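Local coordinates for protein pyroglutamyl-peptidase I (Fervidobacterium islandicum, PDB 6LTQ) that probably removes pyroglutamyl residues from the amino ends of peptides, acting as a pyroglutamyl-peptidase I (EC 3.4.19.3), at residues S16-G21 with E64-Y69; R35-L40 with T52-V57; E68-N73 with A78-Q83. One frame throughout, in Å; residues are numbered along the deposited sequence.

From the N terminus, strand 15-22 supplies the first half of contact 1, whose second half comes only at helix 59-72. Inside that long loop contact 2 opens on helix 32-40 and closes on strand 48-55, so it nests wholly within contact 1. Contact 3 starts where contact 1 ends, the two sharing Glu68 and Tyr69, and closes the short connection from helix 59-72 to strand 77-83. Strand 15-22 runs between and parallel to strands 48-55 and 77-83, as probable backbone hydrogen bonds such as Leu53 N to Leu19 O (3.0 Å) and Leu79 N to Leu18 O (2.7 Å) indicate. Together the contacts bind helices 32-40 and 59-72 to this part of the sheet.

Contact 1: residues S16-G21 with E64-Y69; sequences SVLLTG and EVLEEY
Strand 16-21 and helix 64-69 are kept apart by a layer of side chains, the nearest CA atoms, those of Leu18 and Tyr69, being 9.3 Å from each other. Within the helix Tyr69 N bonds to Val65 O at 3.0 Å, an i to i-4 bond. Leu18 carries the strand's part: its CB points toward the helix, and the two methyls divide the work. Leu18 CD2 meets Leu66 CD1 at 3.7 Å, with the two leucines crossing at a slant, one methyl of each making the touch. Leu18 CD1 lies over one face of the Tyr69 ring, 4.1 Å from Tyr69 CE1, and these side chains run past each other in opposite directions. With CG of Leu66 anti to its backbone N (chi1 179°), a side chain whose CB does not point at the strand still brings CD1 to Leu18 CD2. Only the ring of Tyr69 makes the apolar contact with Leu18; its hydroxyl bonds to His51 ND1 on strand 48-55. Both methyl contacts are van der Waals contacts with no directional requirement, and only 134 Å² is buried between the segments. The chemistry therefore implies close fit and exclusion of water rather than polar pairing, while the bond to His51 probably limits how far the ring can swing away from Leu18.

Contact 2: residues R35-L40 with T52-V57; sequences RIVKRL and TLILPV
Val37 meets Thr52 and Ile54 where helix 35-40 and strand 52-55 run nearly antiparallel, at 157°, with axes 8.8 Å apart. Val37 CB points toward the strand and already touches Ile54, 3.8 Å from Ile54 CD1. From there Val37 CG1 takes most of the contact, sitting 3.6 Å from Thr52 CB. On its other flank Val37 CG1 is 3.7 Å from Ile54 CD1, so it is wedged between two residues spaced two apart on the strand. A chi1 of 167°, with CG1 opposite the backbone N, sends this methyl between them. The other branch turns to the neighbouring strand, where Val37 CG2 packs 3.6 Å from Gly21 N. Ile54 leaves its strand obliquely, but chi1 and chi2 both near -60° fold CD1 back over Val37. Between Thr52 and Ile54, Leu53 points away from the helix and meets Leu18 and Tyr69 on the other side of the sheet, the alternation expected of a strand with a helix on either side. Helix 32-40 is the crossover element of a beta-alpha-beta unit, joining parallel strands 15-22 and 48-55 and lying against them both through the two Val37 methyls.

Contact 3: residues E68-N73 with A78-Q83; sequences EYYKTN and ALHLGQ
The Tyr70 phenol and the His80 imidazole come at each other from opposite directions, their planes nearly perpendicular at about 84°. It is the hydroxyl that leads: Tyr70 OH approaches the imidazole obliquely, 4.0 Å from His80 NE2. Beside this Tyr70 OH lies 3.3 Å from Ala78 CB, a tight contact between a phenol oxygen and a methyl that points toward the helix. Tyr70 CA is 10.0 Å from Ala78 CA, and the ring covers the distance: with chi1 at -84° CG stands opposite the carbonyl carbon, and the side chain reaches out to the strand. The polar atoms are buried but provided for. Ser163, on helix 158-170, is hydrogen-bonded through OG to both Tyr70 OH and His80 NE2, so it links the two groups that do not bond each other directly. At the other nitrogen, His80 ND1 bonds to Thr20 OG1, and partners on both nitrogens should fix the rotation of the ring. Farther along the helix, Thr72 OG1 donates to Glu68 O at 3.0 Å, with a C=O...OG1 angle of 136°. The C-terminal end of helix 59-72 thus packs on strand 77-83, the strand that follows it, in a beta-alpha-beta crossover from strand 48-55 that passes over strand 15-22, a topology characteristic of three-layer alpha/beta folds.

Contact 1: residues S16-G21 with E64-Y69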
loop_
_atom_site.group_PDB
_atom_site.type_symbol
_atom_site.label_atom_id
_atom_site.label_comp_id
_atom_site.label_asym_id
_atom_site.label_seq_id
_atom_site.Cartn_x
_atom_site.Cartn_y
_atom_site.Cartn_z
ATOM N N SER D 16 -11.841 -35.547 12.626
ATOM C CA SER D 16 -11.451 -34.850 13.844
ATOM C C SER D 16 -10.617 -33.633 13.448
ATOM O O SER D 16 -9.565 -33.775 12.810
ATOM C CB SER D 16 -10.671 -35.759 14.791
ATOM O OG SER D 16 -9.505 -36.266 14.167
ATOM N N VAL D 17 -11.084 -32.448 13.826
ATOM C CA VAL D 17 -10.494 -31.182 13.398
ATOM C C VAL D 17 -9.979 -30.441 14.616
ATOM O O VAL D 17 -10.731 -30.217 15.573
ATOM C CB VAL D 17 -11.527 -30.337 12.637
ATOM C CG1 VAL D 17 -10.975 -28.957 12.334
ATOM C CG2 VAL D 17 -11.947 -31.068 11.378
ATOM N N LEU D 18 -8.702 -30.023 14.569
ATOM C CA LEU D 18 -8.113 -29.181 15.602
ATOM C C LEU D 18 -8.106 -27.748 15.082
ATOM O O LEU D 18 -7.478 -27.463 14.056
ATOM C CB LEU D 18 -6.701 -29.638 15.952
ATOM C CG LEU D 18 -5.959 -28.706 16.899
ATOM C CD1 LEU D 18 -6.732 -28.531 18.215
ATOM C CD2 LEU D 18 -4.525 -29.184 17.161
ATOM N N LEU D 19 -8.862 -26.876 15.748
ATOM C CA LEU D 19 -8.929 -25.450 15.442
ATOM C C LEU D 19 -8.165 -24.686 16.507
ATOM O O LEU D 19 -8.520 -24.742 17.691
ATOM C CB LEU D 19 -10.382 -24.978 15.380
ATOM C CG LEU D 19 -10.610 -23.512 15.022
ATOM C CD1 LEU D 19 -10.284 -23.292 13.521
ATOM C CD2 LEU D 19 -12.051 -23.134 15.336
ATOM N N THR D 20 -7.109 -23.984 16.103
ATOM C CA THR D 20 -6.284 -23.272 17.066
ATOM C C THR D 20 -6.302 -21.773 16.802
ATOM O O THR D 20 -6.515 -21.318 15.672
ATOM C CB THR D 20 -4.832 -23.786 17.054
ATOM O OG1 THR D 20 -4.191 -23.379 15.842
ATOM C CG2 THR D 20 -4.801 -25.310 17.139
ATOM N N GLY D 21 -6.061 -21.008 17.868
ATOM C CA GLY D 21 -5.864 -19.587 17.786
ATOM C C GLY D 21 -4.670 -19.228 18.675
ATOM O O GLY D 21 -4.084 -20.107 19.304
ATOM N N GLU D 64 5.309 -26.749 22.031
ATOM C CA GLU D 64 5.186 -27.682 23.150
ATOM C C GLU D 64 3.721 -27.884 23.509
ATOM O O GLU D 64 3.243 -29.021 23.573
ATOM C CB GLU D 64 5.972 -27.182 24.358
ATOM C CG GLU D 64 7.444 -27.515 24.300
ATOM C CD GLU D 64 8.202 -26.952 25.482
ATOM O OE1 GLU D 64 7.581 -26.248 26.315
ATOM O OE2 GLU D 64 9.418 -27.216 25.577
ATOM N N VAL D 65 2.984 -26.781 23.703
ATOM C CA VAL D 65 1.549 -26.891 23.963
ATOM C C VAL D 65 0.867 -27.628 22.821
ATOM O O VAL D 65 0.058 -28.531 23.049
ATOM C CB VAL D 65 0.924 -25.502 24.192
ATOM C CG1 VAL D 65 -0.586 -25.613 24.326
ATOM C CG2 VAL D 65 1.542 -24.809 25.413
ATOM N N LEU D 66 1.202 -27.282 21.570
ATOM C CA LEU D 66 0.594 -27.970 20.427
ATOM C C LEU D 66 0.993 -29.437 20.389
ATOM O O LEU D 66 0.160 -30.308 20.105
ATOM C CB LEU D 66 0.986 -27.289 19.106
ATOM C CG LEU D 66 0.423 -27.931 17.823
ATOM C CD1 LEU D 66 -1.107 -27.924 17.787
ATOM C CD2 LEU D 66 0.972 -27.261 16.547
ATOM N N GLU D 67 2.279 -29.730 20.613
ATOM C CA GLU D 67 2.707 -31.124 20.630
ATOM C C GLU D 67 2.002 -31.885 21.744
ATOM O O GLU D 67 1.564 -33.024 21.546
ATOM C CB GLU D 67 4.226 -31.219 20.797
ATOM C CG GLU D 67 4.766 -32.653 20.847
ATOM C CD GLU D 67 4.370 -33.491 19.639
ATOM O OE1 GLU D 67 4.119 -32.924 18.557
ATOM O OE2 GLU D 67 4.315 -34.731 19.768
ATOM N N GLU D 68 1.842 -31.240 22.905
ATOM C CA GLU D 68 1.176 -31.880 24.032
ATOM C C GLU D 68 -0.249 -32.252 23.663
ATOM O O GLU D 68 -0.724 -33.341 24.007
ATOM C CB GLU D 68 1.197 -30.925 25.235
ATOM C CG GLU D 68 0.426 -31.359 26.484
ATOM C CD GLU D 68 0.364 -30.259 27.568
ATOM O OE1 GLU D 68 0.030 -29.088 27.253
ATOM O OE2 GLU D 68 0.663 -30.566 28.744
ATOM N N TYR D 69 -0.920 -31.393 22.888
ATOM C CA TYR D 69 -2.267 -31.726 22.438
ATOM C C TYR D 69 -2.229 -32.822 21.394
ATOM O O TYR D 69 -3.073 -33.726 21.410
ATOM C CB TYR D 69 -3.001 -30.508 21.878
ATOM C CG TYR D 69 -4.499 -30.722 21.864
ATOM C CD1 TYR D 69 -5.123 -31.426 20.835
ATOM C CD2 TYR D 69 -5.285 -30.254 22.909
ATOM C CE1 TYR D 69 -6.505 -31.639 20.842
ATOM C CE2 TYR D 69 -6.654 -30.462 22.928
ATOM C CZ TYR D 69 -7.262 -31.154 21.898
ATOM O OH TYR D 69 -8.634 -31.351 21.934
#

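Contact 2: residues R35-L40 with T52-V57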
loop_
_atom_site.group_PDB
_atom_site.type_symbol
_atom_site.label_atom_id
_atom_site.label_comp_id
_atom_site.label_asym_id
_atom_site.label_seq_id
_atom_site.Cartn_x
_atom_site.Cartn_y
_atom_site.Cartn_z
ATOM N N ARG D 35 -10.574 -15.033 19.547
ATOM C CA ARG D 35 -12.009 -14.755 19.643
ATOM C C ARG D 35 -12.837 -15.699 18.777
ATOM O O ARG D 35 -13.894 -16.168 19.212
ATOM C CB ARG D 35 -12.312 -13.313 19.247
ATOM C CG ARG D 35 -11.644 -12.296 20.115
ATOM C CD ARG D 35 -12.477 -11.989 21.341
ATOM N NE ARG D 35 -13.822 -11.554 20.987
ATOM C CZ ARG D 35 -14.180 -10.282 20.858
ATOM N NH1 ARG D 35 -15.431 -9.973 20.538
ATOM N NH2 ARG D 35 -13.285 -9.317 21.044
ATOM N N ILE D 36 -12.386 -15.985 17.547
ATOM C CA ILE D 36 -13.132 -16.901 16.677
ATOM C C ILE D 36 -13.174 -18.298 17.279
ATOM O O ILE D 36 -14.195 -18.997 17.204
ATOM C CB ILE D 36 -12.525 -16.949 15.260
ATOM C CG1 ILE D 36 -12.641 -15.610 14.539
ATOM C CG2 ILE D 36 -13.193 -18.058 14.414
ATOM C CD1 ILE D 36 -11.945 -15.649 13.166
ATOM N N VAL D 37 -12.042 -18.753 17.821
ATOM C CA VAL D 37 -11.996 -20.089 18.402
ATOM C C VAL D 37 -12.982 -20.179 19.569
ATOM O O VAL D 37 -13.754 -21.143 19.675
ATOM C CB VAL D 37 -10.560 -20.435 18.838
ATOM C CG1 VAL D 37 -10.567 -21.694 19.725
ATOM C CG2 VAL D 37 -9.652 -20.666 17.619
ATOM N N LYS D 38 -12.995 -19.153 20.424
ATOM C CA LYS D 38 -13.954 -19.108 21.532
ATOM C C LYS D 38 -15.378 -19.099 21.006
ATOM O O LYS D 38 -16.253 -19.782 21.546
ATOM C CB LYS D 38 -13.711 -17.875 22.411
ATOM C CG LYS D 38 -12.386 -17.868 23.173
ATOM C CD LYS D 38 -12.270 -16.609 24.063
ATOM C CE LYS D 38 -12.620 -15.318 23.296
ATOM N NZ LYS D 38 -12.250 -14.060 24.016
ATOM N N ARG D 39 -15.640 -18.317 19.960
ATOM C CA ARG D 39 -16.993 -18.265 19.419
ATOM C C ARG D 39 -17.440 -19.619 18.872
ATOM O O ARG D 39 -18.591 -20.021 19.065
ATOM C CB ARG D 39 -17.090 -17.185 18.344
ATOM C CG ARG D 39 -18.488 -17.015 17.809
ATOM C CD ARG D 39 -18.660 -15.652 17.184
ATOM N NE ARG D 39 -18.780 -14.603 18.189
ATOM C CZ ARG D 39 -19.108 -13.348 17.903
ATOM N NH1 ARG D 39 -19.345 -12.997 16.643
ATOM N NH2 ARG D 39 -19.196 -12.444 18.869
ATOM N N LEU D 40 -16.555 -20.327 18.182
ATOM C CA LEU D 40 -16.901 -21.580 17.529
ATOM C C LEU D 40 -16.821 -22.775 18.484
ATOM O O LEU D 40 -17.153 -23.911 18.077
ATOM C CB LEU D 40 -16.029 -21.790 16.297
ATOM C CG LEU D 40 -16.363 -20.851 15.128
ATOM C CD1 LEU D 40 -15.551 -21.165 13.858
ATOM C CD2 LEU D 40 -17.875 -20.800 14.792
ATOM N N THR D 52 -10.655 -27.553 19.997
ATOM C CA THR D 52 -10.146 -26.191 19.985
ATOM C C THR D 52 -8.971 -26.063 20.942
ATOM O O THR D 52 -8.852 -26.822 21.910
ATOM C CB THR D 52 -11.223 -25.162 20.351
ATOM O OG1 THR D 52 -11.717 -25.417 21.674
ATOM C CG2 THR D 52 -12.370 -25.213 19.331
ATOM N N LEU D 53 -8.092 -25.105 20.652
ATOM C CA LEU D 53 -6.910 -24.904 21.477
ATOM C C LEU D 53 -6.362 -23.510 21.225
ATOM O O LEU D 53 -6.181 -23.123 20.069
ATOM C CB LEU D 53 -5.859 -25.975 21.167
ATOM C CG LEU D 53 -4.519 -25.758 21.862
ATOM C CD1 LEU D 53 -4.699 -25.959 23.363
ATOM C CD2 LEU D 53 -3.522 -26.778 21.340
ATOM N N ILE D 54 -6.102 -22.765 22.296
ATOM C CA ILE D 54 -5.444 -21.468 22.212
ATOM C C ILE D 54 -3.970 -21.657 22.544
ATOM O O ILE D 54 -3.626 -22.249 23.578
ATOM C CB ILE D 54 -6.097 -20.444 23.151
ATOM C CG1 ILE D 54 -7.589 -20.317 22.848
ATOM C CG2 ILE D 54 -5.407 -19.094 23.029
ATOM C CD1 ILE D 54 -7.881 -19.888 21.438
ATOM N N LEU D 55 -3.101 -21.174 21.666
ATOM C CA LEU D 55 -1.664 -21.339 21.832
ATOM C C LEU D 55 -1.018 -20.060 22.325
ATOM O O LEU D 55 -1.467 -18.953 21.994
ATOM C CB LEU D 55 -1.021 -21.745 20.498
ATOM C CG LEU D 55 -1.571 -23.035 19.913
ATOM C CD1 LEU D 55 -1.080 -23.196 18.471
ATOM C CD2 LEU D 55 -1.156 -24.247 20.754
ATOM N N PRO D 56 0.054 -20.177 23.099
ATOM C CA PRO D 56 0.804 -18.988 23.487
ATOM C C PRO D 56 1.642 -18.485 22.322
ATOM O O PRO D 56 2.153 -19.255 21.508
ATOM C CB PRO D 56 1.706 -19.493 24.618
ATOM C CG PRO D 56 1.922 -20.929 24.270
ATOM C CD PRO D 56 0.646 -21.415 23.652
ATOM N N VAL D 57 1.821 -17.176 22.287
ATOM C CA VAL D 57 2.713 -16.576 21.308
ATOM C C VAL D 57 4.116 -16.644 21.900
ATOM O O VAL D 57 4.633 -15.668 22.456
ATOM C CB VAL D 57 2.275 -15.148 20.958
ATOM C CG1 VAL D 57 3.221 -14.545 19.909
ATOM C CG2 VAL D 57 0.814 -15.167 20.455
#

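Contact 3: residues E68-N73 with A78-Q83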
loop_
_atom_site.group_PDB
_atom_site.type_symbol
_atom_site.label_atom_id
_atom_site.label_comp_id
_atom_site.label_asym_id
_atom_site.label_seq_id
_atom_site.Cartn_x
_atom_site.Cartn_y
_atom_site.Cartn_z
ATOM N N GLU D 68 1.842 -31.240 22.905
ATOM C CA GLU D 68 1.176 -31.880 24.032
ATOM C C GLU D 68 -0.249 -32.252 23.663
ATOM O O GLU D 68 -0.724 -33.341 24.007
ATOM C CB GLU D 68 1.197 -30.925 25.235
ATOM C CG GLU D 68 0.426 -31.359 26.484
ATOM C CD GLU D 68 0.364 -30.259 27.568
ATOM O OE1 GLU D 68 0.030 -29.088 27.253
ATOM O OE2 GLU D 68 0.663 -30.566 28.744
ATOM N N TYR D 69 -0.920 -31.393 22.888
ATOM C CA TYR D 69 -2.267 -31.726 22.438
ATOM C C TYR D 69 -2.229 -32.822 21.394
ATOM O O TYR D 69 -3.073 -33.726 21.410
ATOM C CB TYR D 69 -3.001 -30.508 21.878
ATOM C CG TYR D 69 -4.499 -30.722 21.864
ATOM C CD1 TYR D 69 -5.123 -31.426 20.835
ATOM C CD2 TYR D 69 -5.285 -30.254 22.909
ATOM C CE1 TYR D 69 -6.505 -31.639 20.842
ATOM C CE2 TYR D 69 -6.654 -30.462 22.928
ATOM C CZ TYR D 69 -7.262 -31.154 21.898
ATOM O OH TYR D 69 -8.634 -31.351 21.934
ATOM N N TYR D 70 -1.271 -32.757 20.464
ATOM C CA TYR D 70 -1.168 -33.828 19.480
ATOM C C TYR D 70 -0.902 -35.168 20.159
ATOM O O TYR D 70 -1.409 -36.200 19.692
ATOM C CB TYR D 70 -0.071 -33.537 18.443
ATOM C CG TYR D 70 -0.464 -32.657 17.266
ATOM C CD1 TYR D 70 -1.676 -32.827 16.587
ATOM C CD2 TYR D 70 0.396 -31.662 16.832
ATOM C CE1 TYR D 70 -2.017 -32.006 15.507
ATOM C CE2 TYR D 70 0.066 -30.841 15.759
ATOM C CZ TYR D 70 -1.134 -31.013 15.101
ATOM O OH TYR D 70 -1.435 -30.180 14.039
ATOM N N LYS D 71 -0.068 -35.196 21.224
ATOM C CA LYS D 71 0.052 -36.492 21.886
ATOM C C LYS D 71 -1.209 -36.928 22.608
ATOM O O LYS D 71 -1.506 -38.125 22.628
ATOM C CB LYS D 71 1.247 -36.676 22.802
ATOM C CG LYS D 71 1.491 -38.140 22.457
ATOM C CD LYS D 71 2.708 -38.941 22.497
ATOM C CE LYS D 71 3.736 -38.806 23.570
ATOM N NZ LYS D 71 4.518 -40.090 23.209
ATOM N N THR D 72 -2.017 -36.027 23.122
ATOM C CA THR D 72 -3.097 -36.535 23.963
ATOM C C THR D 72 -4.447 -36.673 23.242
ATOM O O THR D 72 -5.429 -37.109 23.859
ATOM C CB THR D 72 -3.179 -35.688 25.244
ATOM O OG1 THR D 72 -3.374 -34.313 24.900
ATOM C CG2 THR D 72 -1.822 -35.828 25.980
ATOM N N ASN D 73 -4.517 -36.329 21.954
ATOM C CA ASN D 73 -5.730 -36.469 21.154
ATOM C C ASN D 73 -5.353 -36.853 19.727
ATOM O O ASN D 73 -4.239 -36.574 19.270
ATOM C CB ASN D 73 -6.561 -35.179 21.151
ATOM C CG ASN D 73 -6.697 -34.555 22.538
ATOM O OD1 ASN D 73 -5.772 -33.897 23.037
ATOM N ND2 ASN D 73 -7.861 -34.742 23.160
ATOM N N ALA D 78 -5.588 -30.009 10.998
ATOM C CA ALA D 78 -5.304 -28.853 11.826
ATOM C C ALA D 78 -5.678 -27.624 11.011
ATOM O O ALA D 78 -5.238 -27.481 9.866
ATOM C CB ALA D 78 -3.834 -28.819 12.238
ATOM N N LEU D 79 -6.547 -26.791 11.564
ATOM C CA LEU D 79 -6.918 -25.514 10.960
ATOM C C LEU D 79 -6.378 -24.470 11.920
ATOM O O LEU D 79 -6.982 -24.202 12.966
ATOM C CB LEU D 79 -8.427 -25.406 10.763
ATOM C CG LEU D 79 -8.995 -24.158 10.070
ATOM C CD1 LEU D 79 -8.266 -23.904 8.757
ATOM C CD2 LEU D 79 -10.512 -24.300 9.824
ATOM N N HIS D 80 -5.212 -23.917 11.595
ATOM C CA HIS D 80 -4.563 -22.953 12.461
ATOM C C HIS D 80 -4.993 -21.547 12.065
ATOM O O HIS D 80 -4.889 -21.168 10.890
ATOM C CB HIS D 80 -3.043 -23.057 12.363
ATOM C CG HIS D 80 -2.487 -24.363 12.822
ATOM N ND1 HIS D 80 -2.649 -24.836 14.111
ATOM C CD2 HIS D 80 -1.751 -25.289 12.167
ATOM C CE1 HIS D 80 -2.038 -26.004 14.221
ATOM N NE2 HIS D 80 -1.486 -26.301 13.056
ATOM N N LEU D 81 -5.453 -20.775 13.046
ATOM C CA LEU D 81 -5.820 -19.382 12.836
ATOM C C LEU D 81 -4.797 -18.464 13.476
ATOM O O LEU D 81 -4.266 -18.758 14.552
ATOM C CB LEU D 81 -7.204 -19.060 13.412
ATOM C CG LEU D 81 -8.370 -19.954 13.005
ATOM C CD1 LEU D 81 -9.674 -19.435 13.650
ATOM C CD2 LEU D 81 -8.505 -20.080 11.471
ATOM N N GLY D 82 -4.546 -17.330 12.832
ATOM C CA GLY D 82 -3.643 -16.354 13.398
ATOM C C GLY D 82 -3.984 -14.962 12.914
ATOM O O GLY D 82 -4.682 -14.783 11.910
ATOM N N GLN D 83 -3.481 -13.974 13.652
ATOM C CA GLN D 83 -3.680 -12.567 13.323
ATOM C C GLN D 83 -2.632 -12.117 12.305
ATOM O O GLN D 83 -1.441 -12.374 12.480
ATOM C CB GLN D 83 -3.597 -11.721 14.595
ATOM C CG GLN D 83 -3.634 -10.230 14.370
ATOM C CD GLN D 83 -3.290 -9.469 15.631
ATOM O OE1 GLN D 83 -4.101 -9.386 16.564
ATOM N NE2 GLN D 83 -2.087 -8.923 15.678
#